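Local coordinates for bartonella effector protein (Bep) substrate of VirB T4SS (Bartonella sp. 1-1C, PDB 4PY3) that probably transfers AMP from ATP onto threonine and tyrosine side chains of target proteins, the part here being its N-terminal FIC domain, at residues F85-D88 with D89-A93; R187-R190 with A191-G195; C37-Y40 with A41-I45. All coordinates share one frame; numbering follows the deposited sequence.

From the N terminus the chain first passes contact 3, a run of turns in helix 30-48. It then goes through helix 59-70 to contact 1, where the short strands 85-86 and 92-93 meet in a hairpin. Three more helices, 113-126, 135-152 and 159-173, separate that hairpin from contact 2 in helix 185-197. The three contacts follow in series, and none nests within or crosses another. The hairpin alone brings two strands together; contacts 2 and 3 each lie within one helix, between successive turns. Contacts 1 and 2 lie on opposite sides of the chain's centre, their own centres about 34 Å apart, and contact 3 is about 24 Å from each, centre to centre.

Contact 1: residues F85-D88 with D89-A93; sequences FTFD and DGTVA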
loop_
_atom_site.group_PDB
_atom_site.type_symbol
_atom_site.label_atom_id
_atom_site.label_comp_id
_atom_site.label_asym_id
_atom_site.label_seq_id
_atom_site.Cartn_x
_atom_site.Cartn_y
_atom_site.Cartn_z
ATOM N N PHE A 85 18.639 -1.494 -3.650
ATOM C CA PHE A 85 18.780 -2.328 -2.475
ATOM C C PHE A 85 19.831 -3.427 -2.649
ATOM O O PHE A 85 19.800 -4.170 -3.621
ATOM C CB PHE A 85 17.459 -2.984 -2.124
ATOM C CG PHE A 85 17.537 -3.800 -0.882
ATOM C CD1 PHE A 85 17.526 -3.174 0.362
ATOM C CD2 PHE A 85 17.690 -5.180 -0.939
ATOM C CE1 PHE A 85 17.632 -3.911 1.522
ATOM C CE2 PHE A 85 17.786 -5.925 0.223
ATOM C CZ PHE A 85 17.782 -5.293 1.453
ATOM N N THR A 86 20.756 -3.514 -1.699
ATOM C CA THR A 86 21.776 -4.562 -1.714
ATOM C C THR A 86 21.318 -5.712 -0.841
ATOM O O THR A 86 21.246 -5.608 0.372
ATOM C CB THR A 86 23.155 -4.051 -1.249
ATOM O OG1 THR A 86 23.579 -2.998 -2.114
ATOM C CG2 THR A 86 24.209 -5.163 -1.324
ATOM N N PHE A 87 21.041 -6.831 -1.491
ATOM C CA PHE A 87 20.744 -8.075 -0.797
ATOM C C PHE A 87 21.967 -8.634 -0.071
ATOM O O PHE A 87 23.106 -8.299 -0.374
ATOM C CB PHE A 87 20.237 -9.128 -1.786
ATOM C CG PHE A 87 18.785 -9.002 -2.114
ATOM C CD1 PHE A 87 17.833 -9.588 -1.310
ATOM C CD2 PHE A 87 18.376 -8.324 -3.244
ATOM C CE1 PHE A 87 16.486 -9.490 -1.612
ATOM C CE2 PHE A 87 17.031 -8.217 -3.552
ATOM C CZ PHE A 87 16.085 -8.807 -2.735
ATOM N N ASP A 88 21.695 -9.513 0.879
ATOM C CA ASP A 88 22.711 -10.236 1.626
ATOM C C ASP A 88 23.631 -11.050 0.684
ATOM O O ASP A 88 24.809 -11.236 0.965
ATOM C CB ASP A 88 22.008 -11.156 2.645
ATOM C CG ASP A 88 22.976 -12.025 3.442
ATOM O OD1 ASP A 88 23.882 -11.469 4.106
ATOM O OD2 ASP A 88 22.815 -13.269 3.427
ATOM N N ASP A 89 23.079 -11.492 -0.445
ATOM C CA ASP A 89 23.793 -12.326 -1.406
ATOM C C ASP A 89 24.699 -11.499 -2.320
ATOM O O ASP A 89 25.377 -12.066 -3.173
ATOM C CB ASP A 89 22.819 -13.195 -2.232
ATOM C CG ASP A 89 21.941 -12.374 -3.164
ATOM O OD1 ASP A 89 22.273 -11.184 -3.413
ATOM O OD2 ASP A 89 20.935 -12.940 -3.663
ATOM N N GLY A 90 24.706 -10.173 -2.158
ATOM C CA GLY A 90 25.589 -9.305 -2.934
ATOM C C GLY A 90 24.925 -8.616 -4.114
ATOM O O GLY A 90 25.481 -7.661 -4.663
ATOM N N THR A 91 23.755 -9.095 -4.535
ATOM C CA THR A 91 23.081 -8.516 -5.698
ATOM C C THR A 91 22.359 -7.243 -5.334
ATOM O O THR A 91 22.020 -7.016 -4.181
ATOM C CB THR A 91 22.081 -9.487 -6.352
ATOM O OG1 THR A 91 21.025 -9.808 -5.437
ATOM C CG2 THR A 91 22.794 -10.761 -6.799
ATOM N N VAL A 92 22.104 -6.429 -6.344
ATOM C CA VAL A 92 21.497 -5.118 -6.153
ATOM C C VAL A 92 20.184 -5.060 -6.933
ATOM O O VAL A 92 20.160 -5.281 -8.146
ATOM C CB VAL A 92 22.464 -3.998 -6.607
ATOM C CG1 VAL A 92 21.871 -2.611 -6.384
ATOM C CG2 VAL A 92 23.776 -4.109 -5.857
ATOM N N ALA A 93 19.100 -4.741 -6.244
ATOM C CA ALA A 93 17.772 -4.766 -6.865
ATOM C C ALA A 93 17.093 -3.412 -6.887
ATOM O O ALA A 93 17.178 -2.619 -5.952
ATOM C CB ALA A 93 16.874 -5.779 -6.179
#
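Asp89 OD1 lies 3.3 Å from Phe87 CB and is gripped by two donors at the tip of a beta hairpin. The backbone N of Thr91 meets it nearly end-on at 2.8 Å, closing an Asx turn, while Thr91 OG1 reaches its syn lone pair at 2.7 Å. A chi1 of 67° sets Asp89 CG between its own backbone N and carbonyl carbon, which turns OD1 toward Thr91. OD2, the other oxygen, forms a salt bridge with Lys22, so both oxygens are engaged, and Lys22 also makes a cation-pi contact with the Phe87 ring.

The tip is a type I turn from Phe87 to Gly90 combined with a G1 beta bulge at Gly90 and Thr91. Gly90 N bonds to Phe87 O from above the carbonyl plane, whereas Phe87 N gives its hydrogen to Thr91 O. Gly90, with phi of 100°, adopts a conformation in which a CB would be jammed against the preceding carbonyl oxygen. Below the turn Phe85 and Ala93 form an antiparallel hydrogen-bonded pair. Phe85 N lies 2.9 Å from Ala93 O. In return, Ala93 N lies 2.8 Å from Phe85 O. In the adjacent non-hydrogen-bonded pair, Thr86 OG1 comes near Val92 CG2 on the more exposed face. The hairpin's place in the FIC domain is consistent with the flap that in this family borders the active site and helps align target segments.

On the other face the aromatic rings carry the packing. Phe85 directs an edge at Phe87, with its CE2 3.9 Å above the centre of the Phe87 ring. At the rim of that same ring, near its plane, Phe87 CE2 touches Ala93 CB at 3.6 Å.

Contact 2: residues R187-R190 with A191-G195; sequences RIMR and ACIDG
Met189 and Ile193 lie side by side on successive turns of helix 185-197, pointing the same way, with Met189 CG 4.2 Å from Ile193 CD1. This is the looser flank, where Met189 is exposed. Ile193 packs more closely against the backbone: Ile193 CG1, anti to its carbonyl carbon (chi1 -65°), rests 3.3 Å from Met189 O. The same oxygen accepts Ile193 N at 2.9 Å, nearly along the C=O axis.

Arg190 belongs to the solvent side as well. Its NE stays 6.0 Å from Asp194 OD2, too far for a direct pair although the opposite charges may attract. The link between these two residues is instead made by the backbone, where Asp194 N is bonded to Arg190 O at 2.9 Å.

The packed side is built on buried Ile188 and Ala191, with Cys192 beside them. Ala191 CB lies beside the carbonyl oxygens of Arg187 and Ile188, 3.6 Å from each. Cys192 N bonds to Ile188 O at 3.0 Å, and Cys192 SG comes within 3.4 Å of that same oxygen.

Two neighbouring helices cover this side of helix 185-197: Arg187 lies on Leu210 and Asp213 of helix 205-214 and Ala191 on its Met207, while Cys192 touches Phe146 and Asn150 of helix 135-152.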
loop_
_atom_site.group_PDB
_atom_site.type_symbol
_atom_site.label_atom_id
_atom_site.label_comp_id
_atom_site.label_asym_id
_atom_site.label_seq_id
_atom_site.Cartn_x
_atom_site.Cartn_y
_atom_site.Cartn_z
ATOM N N ARG A 187 -14.097 -6.418 -5.281
ATOM C CA ARG A 187 -14.631 -5.060 -5.306
ATOM C C ARG A 187 -13.539 -4.016 -5.107
ATOM O O ARG A 187 -13.494 -3.009 -5.808
ATOM C CB ARG A 187 -15.689 -4.886 -4.228
ATOM C CG ARG A 187 -16.354 -3.521 -4.270
ATOM C CD ARG A 187 -17.419 -3.370 -3.199
ATOM N NE ARG A 187 -18.032 -2.046 -3.252
ATOM C CZ ARG A 187 -18.847 -1.547 -2.329
ATOM N NH1 ARG A 187 -19.178 -2.256 -1.252
ATOM N NH2 ARG A 187 -19.328 -0.322 -2.486
ATOM N N ILE A 188 -12.662 -4.264 -4.143
ATOM C CA ILE A 188 -11.550 -3.361 -3.865
ATOM C C ILE A 188 -10.681 -3.208 -5.113
ATOM O O ILE A 188 -10.280 -2.094 -5.476
ATOM C CB ILE A 188 -10.695 -3.852 -2.676
ATOM C CG1 ILE A 188 -11.551 -3.913 -1.402
ATOM C CG2 ILE A 188 -9.504 -2.923 -2.447
ATOM C CD1 ILE A 188 -10.899 -4.630 -0.240
ATOM N N MET A 189 -10.403 -4.327 -5.775
ATOM C CA MET A 189 -9.628 -4.309 -7.010
ATOM C C MET A 189 -10.355 -3.511 -8.101
ATOM O O MET A 189 -9.753 -2.665 -8.759
ATOM C CB MET A 189 -9.364 -5.743 -7.484
ATOM C CG MET A 189 -8.243 -5.876 -8.532
ATOM S SD MET A 189 -7.888 -7.609 -8.983
ATOM C CE MET A 189 -9.430 -8.228 -9.675
ATOM N N ARG A 190 -11.646 -3.781 -8.275
ATOM C CA ARG A 190 -12.462 -3.070 -9.261
ATOM C C ARG A 190 -12.372 -1.550 -9.063
ATOM O O ARG A 190 -12.227 -0.799 -10.026
ATOM C CB ARG A 190 -13.939 -3.496 -9.162
ATOM C CG ARG A 190 -14.765 -2.970 -10.334
ATOM C CD ARG A 190 -16.152 -3.606 -10.482
ATOM N NE ARG A 190 -16.839 -3.781 -9.200
ATOM C CZ ARG A 190 -16.914 -4.925 -8.509
ATOM N NH1 ARG A 190 -16.344 -6.048 -8.948
ATOM N NH2 ARG A 190 -17.574 -4.948 -7.361
ATOM N N ALA A 191 -12.436 -1.114 -7.810
ATOM C CA ALA A 191 -12.334 0.304 -7.490
ATOM C C ALA A 191 -10.958 0.857 -7.831
ATOM O O ALA A 191 -10.838 1.959 -8.367
ATOM C CB ALA A 191 -12.657 0.531 -6.021
ATOM N N CYS A 192 -9.904 0.094 -7.521
ATOM C CA CYS A 192 -8.549 0.523 -7.864
ATOM C C CYS A 192 -8.409 0.678 -9.374
ATOM O O CYS A 192 -7.814 1.650 -9.853
ATOM C CB CYS A 192 -7.508 -0.456 -7.306
ATOM S SG CYS A 192 -7.390 -0.397 -5.498
ATOM N N ILE A 193 -8.943 -0.290 -10.119
ATOM C CA ILE A 193 -8.824 -0.288 -11.579
ATOM C C ILE A 193 -9.561 0.910 -12.167
ATOM O O ILE A 193 -8.994 1.644 -12.985
ATOM C CB ILE A 193 -9.308 -1.621 -12.192
ATOM C CG1 ILE A 193 -8.332 -2.762 -11.710
ATOM C CG2 ILE A 193 -9.429 -1.479 -13.711
ATOM C CD1 ILE A 193 -8.404 -4.146 -12.349
ATOM N N ASP A 194 -10.797 1.135 -11.717
ATOM C CA ASP A 194 -11.556 2.317 -12.124
ATOM C C ASP A 194 -10.766 3.584 -11.860
ATOM O O ASP A 194 -10.675 4.465 -12.718
ATOM C CB ASP A 194 -12.907 2.392 -11.400
ATOM C CG ASP A 194 -13.951 1.471 -11.999
ATOM O OD1 ASP A 194 -13.652 0.761 -12.981
ATOM O OD2 ASP A 194 -15.083 1.457 -11.503
ATOM N N GLY A 195 -10.170 3.658 -10.679
ATOM C CA GLY A 195 -9.317 4.783 -10.309
ATOM C C GLY A 195 -8.196 5.089 -11.295
ATOM O O GLY A 195 -7.791 6.248 -11.428
#

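Contact 3: residues C37-Y40 with A41-I45; sequences CEHY and AKKAI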
loop_
_atom_site.group_PDB
_atom_site.type_symbol
_atom_site.label_atom_id
_atom_site.label_comp_id
_atom_site.label_asym_id
_atom_site.label_seq_id
_atom_site.Cartn_x
_atom_site.Cartn_y
_atom_site.Cartn_z
ATOM N N CYS A 37 3.874 -15.301 4.730
ATOM C CA CYS A 37 3.844 -13.858 4.677
ATOM C C CYS A 37 2.619 -13.299 5.404
ATOM O O CYS A 37 2.763 -12.406 6.242
ATOM C CB CYS A 37 3.842 -13.440 3.209
ATOM S SG CYS A 37 4.577 -11.844 2.889
ATOM N N GLU A 38 1.430 -13.827 5.090
ATOM C CA GLU A 38 0.183 -13.430 5.780
ATOM C C GLU A 38 0.314 -13.679 7.282
ATOM O O GLU A 38 -0.141 -12.865 8.092
ATOM C CB GLU A 38 -1.120 -14.108 5.201
ATOM C CG GLU A 38 -1.847 -13.175 4.245
ATOM C CD GLU A 38 -2.996 -13.827 3.497
ATOM O OE1 GLU A 38 -3.242 -15.040 3.696
ATOM O OE2 GLU A 38 -3.659 -13.115 2.704
ATOM N N HIS A 39 0.964 -14.781 7.653
ATOM C CA HIS A 39 1.153 -15.122 9.061
ATOM C C HIS A 39 1.914 -14.042 9.834
ATOM O O HIS A 39 1.423 -13.538 10.843
ATOM C CB HIS A 39 1.879 -16.459 9.208
ATOM C CG HIS A 39 2.101 -16.861 10.629
ATOM N ND1 HIS A 39 3.314 -16.734 11.275
ATOM C CD2 HIS A 39 1.239 -17.369 11.538
ATOM C CE1 HIS A 39 3.189 -17.162 12.520
ATOM N NE2 HIS A 39 1.939 -17.548 12.704
ATOM N N TYR A 40 3.097 -13.675 9.348
ATOM C CA TYR A 40 3.928 -12.675 10.027
ATOM C C TYR A 40 3.307 -11.280 10.012
ATOM O O TYR A 40 3.416 -10.545 10.984
ATOM C CB TYR A 40 5.352 -12.655 9.452
ATOM C CG TYR A 40 6.130 -13.865 9.898
ATOM C CD1 TYR A 40 6.487 -14.022 11.233
ATOM C CD2 TYR A 40 6.488 -14.864 9.004
ATOM C CE1 TYR A 40 7.187 -15.130 11.668
ATOM C CE2 TYR A 40 7.193 -15.974 9.431
ATOM C CZ TYR A 40 7.540 -16.099 10.764
ATOM O OH TYR A 40 8.234 -17.198 11.197
ATOM N N ALA A 41 2.672 -10.925 8.904
ATOM C CA ALA A 41 1.990 -9.644 8.786
ATOM C C ALA A 41 0.945 -9.488 9.891
ATOM O O ALA A 41 0.885 -8.452 10.542
ATOM C CB ALA A 41 1.345 -9.510 7.419
ATOM N N LYS A 42 0.161 -10.539 10.114
ATOM C CA LYS A 42 -0.841 -10.544 11.175
ATOM C C LYS A 42 -0.211 -10.364 12.553
ATOM O O LYS A 42 -0.733 -9.619 13.386
ATOM C CB LYS A 42 -1.711 -11.823 11.118
ATOM C CG LYS A 42 -2.830 -11.718 10.098
ATOM C CD LYS A 42 -3.800 -12.875 10.182
ATOM C CE LYS A 42 -3.235 -14.135 9.552
ATOM N NZ LYS A 42 -4.232 -15.238 9.592
ATOM N N LYS A 43 0.904 -11.043 12.802
ATOM C CA LYS A 43 1.600 -10.911 14.083
ATOM C C LYS A 43 2.106 -9.497 14.295
ATOM O O LYS A 43 2.043 -8.979 15.402
ATOM C CB LYS A 43 2.774 -11.890 14.173
ATOM C CG LYS A 43 2.416 -13.354 14.179
ATOM C CD LYS A 43 1.565 -13.747 15.363
ATOM C CE LYS A 43 1.499 -15.273 15.385
ATOM N NZ LYS A 43 1.210 -15.863 16.704
ATOM N N ALA A 44 2.606 -8.884 13.233
ATOM C CA ALA A 44 3.189 -7.552 13.317
ATOM C C ALA A 44 2.110 -6.508 13.565
ATOM O O ALA A 44 2.321 -5.557 14.313
ATOM C CB ALA A 44 3.961 -7.229 12.046
ATOM N N ILE A 45 0.936 -6.717 12.969
ATOM C CA ILE A 45 -0.198 -5.823 13.167
ATOM C C ILE A 45 -0.606 -5.775 14.646
ATOM O O ILE A 45 -0.971 -4.715 15.170
ATOM C CB ILE A 45 -1.394 -6.205 12.268
#
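His39 and Lys43 meet one turn apart on the exposed surface of alpha-helix 30-48, an example of i to i+4 packing along a single surface helix. Four regular backbone hydrogen bonds, from the N of Ala41, Lys42, Lys43 and Ala44 to the O four residues earlier, join the two segments. Their lengths run from 2.9 Å for Ala44 N to Tyr40 O, up to 3.2 Å for Lys43 N to His39 O.

Aliphatic carbons packed against carbonyl oxygens form the second group. Ala41 CB sits 3.4 Å from Cys37 O. Lys42 bends at chi3 (-77°), bringing its CE back to 3.6 Å from Glu38 O, the oxygen that already accepts Lys42 N. Ala44 CB rests beside Tyr40 O in the same manner.

Charged groups contribute little directly. Lys42 NZ remains 6.0 Å from Glu38 OE1, so any attraction between them is probably weak and softened by solvent on this outward-facing side.

Rings make up the last group. His39 ND1 stands 4.0 Å above the centre of the neighbouring Tyr40 ring, and Tyr40 also meets the ring of His25, their planes about 10° apart. This ties the helix to the chain that leads into it. The side chains of His39 and Lys43 cross obliquely, Lys43 CG over one face of the imidazole near its rim. Lys43 kinks at chi2 and carries CE to the NE2 corner, on the same side of the ring as CG, 3.5 Å from His39 NE2.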